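Long-range contacts in probable fumarate reductase Ifc3 (Shewanella frigidimarina, PDB 1QO8), which catalyses the essentially one-way reduction of fumarate to succinate, carrying one FAD and four covalently bound c-type hemes per subunit: residues 160-166 with 247-253; 59-63 with 254-258; 131-136 with 548-553. All coordinates share one frame; numbering follows the deposited sequence.

From the N terminus, 59-63 in the cytochrome part comes first. It meets 254-258 on helix 248-262, so interaction 2 closes a loop of 190 residues and ties the heme part to the flavoprotein part. Next, 131-136 begins helix 131-143. It pairs with 548-553 on helix 543-563 near the C terminus, and interaction 3 spans 411 residues. Interaction 1 joins 160-166 to 247-253 over 80 residues and lies within the spans of both others. Interactions 2 and 3 cross along the chain. Interactions 1 and 2 share helix 248-262, while interactions 1 and 3 both touch FAD.

Interaction 1 (160-166 with 247-253); sequences SMISAGG and SSGPEII. With FAD (flavin-adenine dinucleotide), chain G.
Gly249 is pressed so closely against the loop 160-166 that the CA atoms of Met161 and Gly249 lie 4.1 Å apart. A side chain on Gly249 would run into the carbonyl oxygens of Ser160 and Ser163. The site belongs to the FAD-binding domain of the fumarate reductase family. A flavin-binding loop here packs on the first turn of helix 248-262.

The start of the helix is tied to the loop. Gly249 N donates to Ser163 O at 2.8 Å, with the donor 45° above the carbonyl plane. Ser248 N instead reaches a water that also bonds Ala164 O. The hydroxyl of Ser248 sits between its own backbone N and carbonyl carbon (chi1 52°). From there Ser248 OG accepts the Gly166 N-H at 3.1 Å.

Inside the loop, Ser163 OG donates to Ser160 O at 2.7 Å and lies in the carbonyl plane. Ser163 N donates to the same oxygen, so two bonds from one residue grip it and hold the turn shut.

Further along the helix the contact is apolar. Ile253 CG1 lies against Met161 CB at 3.7 Å, and Ile253 CD1 reaches Ser160 CB. Pro250 instead packs its CD on a carbonyl oxygen, Met161 O, at 3.2 Å. The methionine chain then bends away towards Leu60.

The other side of the loop holds FAD. Ser160 OG donates to FAD O1A at 2.6 Å and accepts from FAD O4'. It also bonds Ser131 N, which links the loop to helix 131-143. Gly165, an FAD-binding residue and by similarity a fumarate and succinate site, brings its N to FAD O4. Ser163 CB and Ala164 CB both approach flavin N5. Beside them, FAD N3 donates to Gly166 O at 3.1 Å.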
loop_
_atom_site.group_PDB
_atom_site.type_symbol
_atom_site.label_atom_id
_atom_site.label_comp_id
_atom_site.label_asym_id
_atom_site.label_seq_id
_atom_site.Cartn_x
_atom_site.Cartn_y
_atom_site.Cartn_z
ATOM N N SER A 160 -13.230 2.367 19.784
ATOM C CA SER A 160 -13.011 3.278 20.857
ATOM C C SER A 160 -13.719 2.832 22.141
ATOM O O SER A 160 -13.040 2.861 23.176
ATOM C CB SER A 160 -13.520 4.726 20.626
ATOM O OG SER A 160 -12.828 5.283 19.501
ATOM N N MET A 161 -14.893 2.207 22.059
ATOM C CA MET A 161 -15.686 1.915 23.220
ATOM C C MET A 161 -15.205 0.656 23.906
ATOM O O MET A 161 -15.731 0.274 24.939
ATOM C CB MET A 161 -17.183 1.722 22.763
ATOM C CG MET A 161 -17.457 0.440 22.044
ATOM S SD MET A 161 -18.968 0.275 21.091
ATOM C CE MET A 161 -20.188 0.278 22.469
ATOM N N ILE A 162 -14.340 -0.144 23.241
ATOM C CA ILE A 162 -13.851 -1.360 23.894
ATOM C C ILE A 162 -12.418 -1.178 24.341
ATOM O O ILE A 162 -11.791 -2.165 24.633
ATOM C CB ILE A 162 -13.952 -2.616 23.041
ATOM C CG1 ILE A 162 -13.208 -2.353 21.717
ATOM C CG2 ILE A 162 -15.447 -3.001 22.908
ATOM C CD1 ILE A 162 -13.243 -3.634 20.878
ATOM N N SER A 163 -11.936 0.029 24.212
ATOM C CA SER A 163 -10.610 0.455 24.624
ATOM C C SER A 163 -10.551 0.449 26.171
ATOM O O SER A 163 -11.412 0.756 26.946
ATOM C CB SER A 163 -10.159 1.780 24.046
ATOM O OG SER A 163 -10.732 2.896 24.658
ATOM N N ALA A 164 -9.429 -0.032 26.606
ATOM C CA ALA A 164 -8.774 -0.524 27.730
ATOM C C ALA A 164 -7.822 0.279 28.597
ATOM O O ALA A 164 -7.672 0.259 29.819
ATOM C CB ALA A 164 -7.728 -1.424 26.822
ATOM N N GLY A 165 -6.898 0.966 27.933
ATOM C CA GLY A 165 -5.630 1.375 28.553
ATOM C C GLY A 165 -5.447 2.883 28.440
ATOM O O GLY A 165 -4.395 3.296 27.949
ATOM N N GLY A 166 -6.461 3.664 28.655
ATOM C CA GLY A 166 -6.550 5.043 28.611
ATOM C C GLY A 166 -5.904 5.913 27.568
ATOM O O GLY A 166 -5.520 5.479 26.495
ATOM N N SER A 247 -13.866 0.962 32.598
ATOM C CA SER A 247 -12.819 1.062 31.614
ATOM C C SER A 247 -12.807 2.362 30.810
ATOM O O SER A 247 -13.866 2.995 30.697
ATOM C CB SER A 247 -12.984 -0.082 30.587
ATOM O OG SER A 247 -12.726 -1.202 31.427
ATOM N N SER A 248 -11.636 2.752 30.294
ATOM C CA SER A 248 -11.586 4.077 29.675
ATOM C C SER A 248 -12.410 4.179 28.381
ATOM O O SER A 248 -13.047 5.178 28.163
ATOM C CB SER A 248 -10.098 4.408 29.411
ATOM O OG SER A 248 -9.513 3.344 28.715
ATOM N N GLY A 249 -12.550 3.217 27.529
ATOM C CA GLY A 249 -13.318 3.151 26.309
ATOM C C GLY A 249 -14.796 3.512 26.616
ATOM O O GLY A 249 -15.315 4.413 25.976
ATOM N N PRO A 250 -15.417 2.726 27.508
ATOM C CA PRO A 250 -16.833 2.881 27.836
ATOM C C PRO A 250 -17.022 4.220 28.512
ATOM O O PRO A 250 -17.911 4.991 28.113
ATOM C CB PRO A 250 -17.142 1.713 28.799
ATOM C CG PRO A 250 -16.218 0.628 28.272
ATOM C CD PRO A 250 -14.957 1.354 27.853
ATOM N N GLU A 251 -16.142 4.586 29.448
ATOM C CA GLU A 251 -16.226 5.936 30.002
ATOM C C GLU A 251 -16.251 6.974 28.883
ATOM O O GLU A 251 -17.011 7.949 28.993
ATOM C CB GLU A 251 -15.090 6.274 30.933
ATOM C CG GLU A 251 -15.144 7.548 31.703
ATOM C CD GLU A 251 -16.156 7.648 32.806
ATOM O OE1 GLU A 251 -16.913 6.670 33.025
ATOM O OE2 GLU A 251 -16.192 8.771 33.392
ATOM N N ILE A 252 -15.220 6.929 28.011
ATOM C CA ILE A 252 -15.106 7.998 27.008
ATOM C C ILE A 252 -16.287 8.071 26.035
ATOM O O ILE A 252 -16.759 9.186 25.791
ATOM C CB ILE A 252 -13.753 8.002 26.293
ATOM C CG1 ILE A 252 -12.624 8.348 27.257
ATOM C CG2 ILE A 252 -13.739 9.041 25.167
ATOM C CD1 ILE A 252 -11.196 8.152 26.741
ATOM N N ILE A 253 -16.754 7.014 25.465
ATOM C CA ILE A 253 -17.833 6.917 24.494
ATOM C C ILE A 253 -19.150 7.132 25.254
ATOM O O ILE A 253 -20.020 7.758 24.671
ATOM C CB ILE A 253 -17.900 5.504 23.876
ATOM C CG1 ILE A 253 -16.791 5.360 22.832
ATOM C CG2 ILE A 253 -19.250 5.063 23.278
ATOM C CD1 ILE A 253 -16.684 6.440 21.779
HETATM P PA FAD G . -13.479 3.821 15.894
HETATM O O1A FAD G . -13.679 3.994 17.368
HETATM O O2A FAD G . -13.363 2.587 15.346
HETATM O O5B FAD G . -14.902 4.195 15.345
HETATM C C5B FAD G . -15.193 4.369 13.897
HETATM C C4B FAD G . -16.788 4.510 13.729
HETATM O O4B FAD G . -16.960 4.682 12.239
HETATM C C3B FAD G . -17.510 3.151 14.012
HETATM O O3B FAD G . -18.443 3.084 14.994
HETATM C C2B FAD G . -17.792 2.537 12.592
HETATM O O2B FAD G . -18.982 1.715 12.506
HETATM C C1B FAD G . -18.077 3.788 11.848
HETATM N N9A FAD G . -17.877 3.657 10.399
HETATM C C8A FAD G . -16.921 2.937 9.728
HETATM N N7A FAD G . -17.109 2.947 8.437
HETATM C C5A FAD G . -18.248 3.718 8.226
HETATM C C6A FAD G . -19.028 4.039 7.033
HETATM N N6A FAD G . -18.711 3.655 5.827
HETATM N N1A FAD G . -20.088 4.854 7.261
HETATM C C2A FAD G . -20.512 5.218 8.519
HETATM N N3A FAD G . -19.862 4.946 9.673
HETATM C C4A FAD G . -18.766 4.175 9.444
HETATM N N1 FAD G . -5.609 2.826 21.988
HETATM C C2 FAD G . -5.198 3.595 22.961
HETATM O O2 FAD G . -4.584 4.608 22.881
HETATM N N3 FAD G . -5.454 3.294 24.333
HETATM C C4 FAD G . -6.186 2.133 24.563
HETATM O O4 FAD G . -6.398 1.791 25.691
HETATM C C4X FAD G . -6.576 1.262 23.457
HETATM N N5 FAD G . -7.223 0.112 23.701
HETATM C C5X FAD G . -7.663 -0.667 22.685
HETATM C C6 FAD G . -8.347 -1.847 23.010
HETATM C C7 FAD G . -8.814 -2.655 22.002
HETATM C C7M FAD G . -9.555 -3.927 22.264
HETATM C C8 FAD G . -8.617 -2.234 20.637
HETATM C C8M FAD G . -9.185 -3.070 19.530
HETATM C C9 FAD G . -7.976 -1.065 20.317
HETATM C C9A FAD G . -7.484 -0.250 21.309
HETATM N N10 FAD G . -6.781 0.954 21.105
HETATM C C10 FAD G . -6.327 1.706 22.118
HETATM C "C1'" FAD G . -6.866 1.643 19.778
HETATM C "C2'" FAD G . -7.901 2.815 19.857
HETATM O "O2'" FAD G . -8.962 2.203 20.664
HETATM C "C3'" FAD G . -8.513 2.917 18.439
HETATM O "O3'" FAD G . -7.499 3.208 17.469
HETATM C "C4'" FAD G . -9.274 4.284 18.382
HETATM O "O4'" FAD G . -10.383 4.097 19.313
HETATM C "C5'" FAD G . -9.884 4.373 16.937
HETATM O "O5'" FAD G . -10.944 5.513 17.079
HETATM P P FAD G . -11.715 6.069 15.867
HETATM O O1P FAD G . -12.579 7.167 16.445
HETATM O O2P FAD G . -10.715 6.350 14.937
HETATM O O3P FAD G . -12.408 4.906 15.349
HETATM O O HOH W 1 -9.410 1.522 31.562
#

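Interaction 2 (59-63 with 254-258); sequences HLGDI and DTLRK. With HEM (protoporphyrin IX containing Fe), chain C.
Arg257 reaches from helix 248-262 and sets the edge of its guanidinium against the carbonyl of Leu60. The contact is a junction: 59-63 belongs to the cytochrome c3 part, 254-258 to a helix of the FAD-binding part. The arginine chain is extended from CG to NE, after a first torsion that puts CG anti to the carbonyl carbon (chi1 -66°). Arg257 NH1 donates to Leu60 O at 2.7 Å with an N-H...O angle of 151°. The donor lies in the carbonyl plane, while the oxygen is tilted 16° from the guanidinium plane. Arg257 NH2 adds a weak bond to Leu60 O at 3.3 Å. Arg257 NH2 also donates to Ser156 O. Ile63 crosses the guanidinium at a slant, with Ile63 CG2 3.7 Å from Arg257 NH2.

Asp254, one helical turn earlier, is turned differently. Asp254 OD1 stands 3.8 Å from Arg257 NH1 and well out of the guanidinium plane. This is a long salt bridge of charges alone. The carboxylate also pairs with Lys246. Gly61 passes beside both groups, and a side chain there would collide with Asp254 OD1 and Arg257 NH1.

Three waters bridge the seam. Two each join His59 O to the Asp254 carboxylate. The third accepts from Arg257 NH1 at 2.9 Å and from Asp62 N, and donates to Asp254 OD1. It lies in the guanidinium plane. Asp62 sends its carboxylate to Lys37.

The loop carries an axial ligand of a bis-histidine c-type heme. His59 NE2 binds the heme iron at 1.9 Å, and His83 is the other ligand. Leu60 CD1 packs on heme atom CAB at 3.4 Å. A polar seam of arginine, carboxylate and water therefore grips the backbone around the iron ligand, and the cationic guanidinium would probably polarise the Leu60 carbonyl.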
loop_
_atom_site.group_PDB
_atom_site.type_symbol
_atom_site.label_atom_id
_atom_site.label_comp_id
_atom_site.label_asym_id
_atom_site.label_seq_id
_atom_site.Cartn_x
_atom_site.Cartn_y
_atom_site.Cartn_z
ATOM N N HIS A 59 -21.068 -3.021 29.199
ATOM C CA HIS A 59 -20.211 -1.892 28.864
ATOM C C HIS A 59 -20.599 -1.189 27.553
ATOM O O HIS A 59 -20.278 -0.006 27.374
ATOM C CB HIS A 59 -18.740 -2.356 28.849
ATOM C CG HIS A 59 -18.422 -3.454 27.844
ATOM N ND1 HIS A 59 -18.219 -3.214 26.512
ATOM C CD2 HIS A 59 -18.339 -4.791 27.972
ATOM C CE1 HIS A 59 -17.955 -4.390 25.898
ATOM N NE2 HIS A 59 -18.011 -5.399 26.794
ATOM N N LEU A 60 -21.324 -1.801 26.651
ATOM C CA LEU A 60 -21.947 -1.156 25.466
ATOM C C LEU A 60 -22.790 0.067 25.826
ATOM O O LEU A 60 -22.811 0.957 24.967
ATOM C CB LEU A 60 -22.820 -2.144 24.686
ATOM C CG LEU A 60 -22.105 -3.414 24.207
ATOM C CD1 LEU A 60 -22.939 -4.387 23.435
ATOM C CD2 LEU A 60 -20.871 -3.031 23.347
ATOM N N GLY A 61 -23.421 0.156 27.000
ATOM C CA GLY A 61 -23.964 1.464 27.483
ATOM C C GLY A 61 -25.407 1.509 26.802
ATOM O O GLY A 61 -26.002 0.468 26.536
ATOM N N ASP A 62 -25.902 2.683 26.576
ATOM C CA ASP A 62 -27.367 2.807 26.324
ATOM C C ASP A 62 -27.647 2.629 24.833
ATOM O O ASP A 62 -27.451 3.596 24.091
ATOM C CB ASP A 62 -27.751 4.244 26.725
ATOM C CG ASP A 62 -29.302 4.335 26.693
ATOM O OD1 ASP A 62 -30.100 3.457 26.393
ATOM O OD2 ASP A 62 -29.766 5.459 26.960
ATOM N N ILE A 63 -27.815 1.465 24.266
ATOM C CA ILE A 63 -27.967 1.290 22.825
ATOM C C ILE A 63 -29.398 0.878 22.439
ATOM O O ILE A 63 -30.107 0.398 23.353
ATOM C CB ILE A 63 -27.037 0.133 22.369
ATOM C CG1 ILE A 63 -27.393 -1.156 23.086
ATOM C CG2 ILE A 63 -25.586 0.568 22.591
ATOM C CD1 ILE A 63 -26.560 -2.357 22.535
ATOM N N ASP A 254 -19.284 6.645 26.493
ATOM C CA ASP A 254 -20.494 7.014 27.276
ATOM C C ASP A 254 -20.531 8.533 27.412
ATOM O O ASP A 254 -21.577 9.184 27.184
ATOM C CB ASP A 254 -20.633 6.318 28.622
ATOM C CG ASP A 254 -20.985 4.842 28.490
ATOM O OD1 ASP A 254 -21.251 4.224 27.423
ATOM O OD2 ASP A 254 -21.040 4.085 29.499
ATOM N N THR A 255 -19.406 9.186 27.698
ATOM C CA THR A 255 -19.381 10.611 27.934
ATOM C C THR A 255 -19.671 11.406 26.648
ATOM O O THR A 255 -20.368 12.398 26.677
ATOM C CB THR A 255 -18.016 11.066 28.460
ATOM O OG1 THR A 255 -17.798 10.318 29.642
ATOM C CG2 THR A 255 -18.019 12.533 28.794
ATOM N N LEU A 256 -19.106 10.980 25.514
ATOM C CA LEU A 256 -19.290 11.637 24.243
ATOM C C LEU A 256 -20.712 11.367 23.723
ATOM O O LEU A 256 -21.266 12.319 23.213
ATOM C CB LEU A 256 -18.217 11.190 23.220
ATOM C CG LEU A 256 -16.789 11.536 23.582
ATOM C CD1 LEU A 256 -15.802 10.595 22.841
ATOM C CD2 LEU A 256 -16.428 13.026 23.349
ATOM N N ARG A 257 -21.314 10.190 23.895
ATOM C CA ARG A 257 -22.674 9.971 23.523
ATOM C C ARG A 257 -23.637 10.946 24.251
ATOM O O ARG A 257 -24.576 11.474 23.620
ATOM C CB ARG A 257 -23.231 8.576 23.836
ATOM C CG ARG A 257 -22.597 7.454 23.042
ATOM C CD ARG A 257 -22.996 6.101 23.618
ATOM N NE ARG A 257 -22.696 5.038 22.662
ATOM C CZ ARG A 257 -22.887 3.784 23.019
ATOM N NH1 ARG A 257 -23.265 3.490 24.277
ATOM N NH2 ARG A 257 -22.648 2.784 22.205
ATOM N N LYS A 258 -23.485 11.029 25.577
ATOM C CA LYS A 258 -24.321 11.953 26.324
ATOM C C LYS A 258 -24.049 13.397 25.913
ATOM O O LYS A 258 -25.038 14.082 25.622
ATOM C CB LYS A 258 -24.194 11.889 27.859
ATOM C CG LYS A 258 -24.565 10.454 28.272
ATOM C CD LYS A 258 -25.344 10.460 29.568
ATOM C CE LYS A 258 -26.110 9.140 29.793
ATOM N NZ LYS A 258 -26.933 9.419 31.053
HETATM C CHA HEM C . -15.289 -7.030 28.547
HETATM C CHB HEM C . -19.863 -8.645 28.759
HETATM C CHC HEM C . -20.354 -7.049 24.226
HETATM C CHD HEM C . -15.546 -6.619 23.760
HETATM C C1A HEM C . -16.452 -7.540 29.059
HETATM C C2A HEM C . -16.785 -7.889 30.430
HETATM C C3A HEM C . -18.037 -8.320 30.484
HETATM C C4A HEM C . -18.550 -8.292 29.112
HETATM C CMA HEM C . -18.884 -8.850 31.666
HETATM C CAA HEM C . -15.762 -7.818 31.611
HETATM C CBA HEM C . -15.857 -6.516 32.429
HETATM C CGA HEM C . -15.323 -5.360 31.615
HETATM O O1A HEM C . -16.181 -4.449 31.368
HETATM O O2A HEM C . -14.109 -5.365 31.239
HETATM C C1B HEM C . -20.441 -8.171 27.588
HETATM C C2B HEM C . -21.867 -8.109 27.298
HETATM C C3B HEM C . -21.981 -7.635 26.071
HETATM C C4B HEM C . -20.675 -7.405 25.513
HETATM C CMB HEM C . -22.911 -8.488 28.336
HETATM C CAB HEM C . -23.269 -7.208 25.245
HETATM C CBB HEM C . -24.404 -6.880 25.869
HETATM C C1C HEM C . -19.118 -6.878 23.650
HETATM C C2C HEM C . -18.809 -6.456 22.289
HETATM C C3C HEM C . -17.491 -6.307 22.193
HETATM C C4C HEM C . -16.912 -6.623 23.477
HETATM C CMC HEM C . -19.918 -6.283 21.246
HETATM C CAC HEM C . -16.580 -5.819 21.009
HETATM C CBC HEM C . -16.963 -4.870 20.159
HETATM C C1D HEM C . -15.056 -6.653 25.039
HETATM C C2D HEM C . -13.645 -6.406 25.403
HETATM C C3D HEM C . -13.585 -6.509 26.720
HETATM C C4D HEM C . -14.901 -6.820 27.238
HETATM C CMD HEM C . -12.540 -6.102 24.369
HETATM C CAD HEM C . -12.323 -6.361 27.645
HETATM C CBD HEM C . -11.828 -7.700 28.132
HETATM C CGD HEM C . -10.626 -7.737 29.110
HETATM O O1D HEM C . -9.656 -6.976 28.929
HETATM O O2D HEM C . -10.648 -8.542 30.062
HETATM N NA HEM C . -17.599 -7.742 28.295
HETATM N NB HEM C . -19.742 -7.768 26.469
HETATM N NC HEM C . -17.931 -6.963 24.348
HETATM N ND HEM C . -15.788 -6.906 26.164
HETATM FE FE HEM C . -17.788 -7.261 26.334
HETATM O O HOH W 2 -20.917 1.626 29.317
HETATM O O HOH W 3 -19.810 2.617 25.706
HETATM O O HOH W 4 -24.335 4.790 26.620
#

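Interaction 3 (131-136 with 548-553); sequences SAGFNA and TVVFGR. With FAD (flavin-adenine dinucleotide), chain G.
Ser131 and Thr548 meet through their hydroxyls near the FAD diphosphate. Ser131 OG donates to Thr548 OG1 at 2.7 Å, its hydroxyl being swung opposite the backbone N (chi1 175°). Helix 131-143 probably belongs to the Rossmann-type strand-turn-helix of the FAD domain. Gly133, in its first turn, is consistent with the last glycine of a GxGxxG pattern. The short axes run 7.4 Å apart at 40°.

The tight part centres on Gly552, which lets the backbones approach. Ala136 CA makes a CA-H...O contact with Gly552 O at 3.0 Å. Ala132 CA makes a longer one to Thr548 O at 3.5 Å. Asn135 is a knob in a hole of Thr548, Val549, Gly552 and Arg553. Asn135 ND2 folds back onto Ser131 O at 2.7 Å, from 40° above the carbonyl plane, and Asn135 N reaches that oxygen from its other face. Asn135 OD1 bonds Trp217 NE1. A leucine here would probably leave the Trp217 N-H without its acceptor and Ser131 O with one bond fewer.

The looser end is at Arg553, which is partly exposed. Its CG passes Asn135 OD1 at 3.9 Å. Its chain bends at the third torsion, and the guanidinium makes a cation-pi contact with Trp217.

At the FAD end, Ala132 N donates to FAD O1P at 2.8 Å, while Thr548 CG2 covers FAD O5'. Thr548 OG1 is also bonded to Ile545 O. Buried hydroxyls thus find partners within the protein, and the helix start presents an amide to the phosphate, whose negative charge it would probably help to balance.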
loop_
_atom_site.group_PDB
_atom_site.type_symbol
_atom_site.label_atom_id
_atom_site.label_comp_id
_atom_site.label_asym_id
_atom_site.label_seq_id
_atom_site.Cartn_x
_atom_site.Cartn_y
_atom_site.Cartn_z
ATOM N N SER A 131 -14.605 7.630 18.873
ATOM C CA SER A 131 -14.181 8.800 19.627
ATOM C C SER A 131 -13.865 9.941 18.688
ATOM O O SER A 131 -14.101 11.111 18.994
ATOM C CB SER A 131 -12.957 8.406 20.500
ATOM O OG SER A 131 -12.432 9.570 21.162
ATOM N N ALA A 132 -13.118 9.635 17.590
ATOM C CA ALA A 132 -12.724 10.717 16.679
ATOM C C ALA A 132 -13.957 11.394 16.050
ATOM O O ALA A 132 -13.993 12.632 16.071
ATOM C CB ALA A 132 -11.762 10.269 15.569
ATOM N N GLY A 133 -14.984 10.681 15.653
ATOM C CA GLY A 133 -16.166 11.335 15.044
ATOM C C GLY A 133 -17.037 12.074 16.051
ATOM O O GLY A 133 -17.558 13.172 15.781
ATOM N N PHE A 134 -17.187 11.495 17.291
ATOM C CA PHE A 134 -17.940 12.305 18.253
ATOM C C PHE A 134 -17.182 13.600 18.541
ATOM O O PHE A 134 -17.756 14.723 18.676
ATOM C CB PHE A 134 -18.331 11.523 19.490
ATOM C CG PHE A 134 -19.522 10.636 19.520
ATOM C CD1 PHE A 134 -20.798 11.199 19.542
ATOM C CD2 PHE A 134 -19.393 9.250 19.652
ATOM C CE1 PHE A 134 -21.898 10.412 19.643
ATOM C CE2 PHE A 134 -20.527 8.452 19.796
ATOM C CZ PHE A 134 -21.771 9.050 19.794
ATOM N N ASN A 135 -15.867 13.530 18.732
ATOM C CA ASN A 135 -15.138 14.748 19.043
ATOM C C ASN A 135 -15.250 15.745 17.886
ATOM O O ASN A 135 -15.227 16.967 18.070
ATOM C CB ASN A 135 -13.648 14.495 19.353
ATOM C CG ASN A 135 -13.436 14.024 20.796
ATOM O OD1 ASN A 135 -13.414 14.804 21.749
ATOM N ND2 ASN A 135 -13.193 12.734 21.009
ATOM N N ALA A 136 -15.085 15.281 16.639
ATOM C CA ALA A 136 -15.227 16.155 15.491
ATOM C C ALA A 136 -16.640 16.786 15.493
ATOM O O ALA A 136 -16.775 17.995 15.313
ATOM C CB ALA A 136 -14.923 15.359 14.183
ATOM N N THR A 548 -7.552 10.372 18.697
ATOM C CA THR A 548 -8.970 10.584 18.341
ATOM C C THR A 548 -9.497 11.846 19.009
ATOM O O THR A 548 -10.257 12.592 18.366
ATOM C CB THR A 548 -9.874 9.387 18.699
ATOM O OG1 THR A 548 -9.892 9.285 20.148
ATOM C CG2 THR A 548 -9.339 8.084 18.128
ATOM N N VAL A 549 -8.988 12.194 20.211
ATOM C CA VAL A 549 -9.484 13.406 20.834
ATOM C C VAL A 549 -8.839 14.637 20.190
ATOM O O VAL A 549 -9.482 15.602 19.769
ATOM C CB VAL A 549 -9.256 13.454 22.362
ATOM C CG1 VAL A 549 -9.738 14.771 22.922
ATOM C CG2 VAL A 549 -10.017 12.280 23.000
ATOM N N VAL A 550 -7.529 14.666 20.154
ATOM C CA VAL A 550 -6.838 15.855 19.692
ATOM C C VAL A 550 -7.189 16.132 18.209
ATOM O O VAL A 550 -7.428 17.280 17.853
ATOM C CB VAL A 550 -5.337 15.669 19.856
ATOM C CG1 VAL A 550 -4.534 16.690 19.071
ATOM C CG2 VAL A 550 -4.918 15.729 21.325
ATOM N N PHE A 551 -7.101 15.144 17.322
ATOM C CA PHE A 551 -7.257 15.463 15.904
ATOM C C PHE A 551 -8.738 15.414 15.566
ATOM O O PHE A 551 -9.189 15.968 14.562
ATOM C CB PHE A 551 -6.412 14.531 15.011
ATOM C CG PHE A 551 -4.962 14.971 15.027
ATOM C CD1 PHE A 551 -4.549 16.110 14.351
ATOM C CD2 PHE A 551 -4.037 14.234 15.765
ATOM C CE1 PHE A 551 -3.237 16.539 14.453
ATOM C CE2 PHE A 551 -2.714 14.655 15.835
ATOM C CZ PHE A 551 -2.308 15.807 15.190
ATOM N N GLY A 552 -9.537 14.662 16.347
ATOM C CA GLY A 552 -10.991 14.671 16.149
ATOM C C GLY A 552 -11.483 16.098 16.352
ATOM O O GLY A 552 -12.300 16.571 15.533
ATOM N N ARG A 553 -10.911 16.817 17.335
ATOM C CA ARG A 553 -11.411 18.143 17.655
ATOM C C ARG A 553 -10.832 19.120 16.595
ATOM O O ARG A 553 -11.497 20.078 16.237
ATOM C CB ARG A 553 -10.972 18.668 19.032
ATOM C CG ARG A 553 -11.445 17.836 20.234
ATOM C CD ARG A 553 -10.752 18.251 21.523
ATOM N NE ARG A 553 -11.304 19.542 21.983
ATOM C CZ ARG A 553 -10.654 20.307 22.866
ATOM N NH1 ARG A 553 -9.469 19.989 23.411
ATOM N NH2 ARG A 553 -11.241 21.429 23.265
HETATM P PA FAD G . -13.479 3.821 15.894
HETATM O O1A FAD G . -13.679 3.994 17.368
HETATM O O2A FAD G . -13.363 2.587 15.346
HETATM O O5B FAD G . -14.902 4.195 15.345
HETATM C C5B FAD G . -15.193 4.369 13.897
HETATM C C4B FAD G . -16.788 4.510 13.729
HETATM O O4B FAD G . -16.960 4.682 12.239
HETATM C C3B FAD G . -17.510 3.151 14.012
HETATM O O3B FAD G . -18.443 3.084 14.994
HETATM C C2B FAD G . -17.792 2.537 12.592
HETATM O O2B FAD G . -18.982 1.715 12.506
HETATM C C1B FAD G . -18.077 3.788 11.848
HETATM N N9A FAD G . -17.877 3.657 10.399
HETATM C C8A FAD G . -16.921 2.937 9.728
HETATM N N7A FAD G . -17.109 2.947 8.437
HETATM C C5A FAD G . -18.248 3.718 8.226
HETATM C C6A FAD G . -19.028 4.039 7.033
HETATM N N6A FAD G . -18.711 3.655 5.827
HETATM N N1A FAD G . -20.088 4.854 7.261
HETATM C C2A FAD G . -20.512 5.218 8.519
HETATM N N3A FAD G . -19.862 4.946 9.673
HETATM C C4A FAD G . -18.766 4.175 9.444
HETATM N N1 FAD G . -5.609 2.826 21.988
HETATM C C2 FAD G . -5.198 3.595 22.961
HETATM O O2 FAD G . -4.584 4.608 22.881
HETATM N N3 FAD G . -5.454 3.294 24.333
HETATM C C4 FAD G . -6.186 2.133 24.563
HETATM O O4 FAD G . -6.398 1.791 25.691
HETATM C C4X FAD G . -6.576 1.262 23.457
HETATM N N5 FAD G . -7.223 0.112 23.701
HETATM C C5X FAD G . -7.663 -0.667 22.685
HETATM C C6 FAD G . -8.347 -1.847 23.010
HETATM C C7 FAD G . -8.814 -2.655 22.002
HETATM C C7M FAD G . -9.555 -3.927 22.264
HETATM C C8 FAD G . -8.617 -2.234 20.637
HETATM C C8M FAD G . -9.185 -3.070 19.530
HETATM C C9 FAD G . -7.976 -1.065 20.317
HETATM C C9A FAD G . -7.484 -0.250 21.309
HETATM N N10 FAD G . -6.781 0.954 21.105
HETATM C C10 FAD G . -6.327 1.706 22.118
HETATM C "C1'" FAD G . -6.866 1.643 19.778
HETATM C "C2'" FAD G . -7.901 2.815 19.857
HETATM O "O2'" FAD G . -8.962 2.203 20.664
HETATM C "C3'" FAD G . -8.513 2.917 18.439
HETATM O "O3'" FAD G . -7.499 3.208 17.469
HETATM C "C4'" FAD G . -9.274 4.284 18.382
HETATM O "O4'" FAD G . -10.383 4.097 19.313
HETATM C "C5'" FAD G . -9.884 4.373 16.937
HETATM O "O5'" FAD G . -10.944 5.513 17.079
HETATM P P FAD G . -11.715 6.069 15.867
HETATM O O1P FAD G . -12.579 7.167 16.445
HETATM O O2P FAD G . -10.715 6.350 14.937
HETATM O O3P FAD G . -12.408 4.906 15.349
#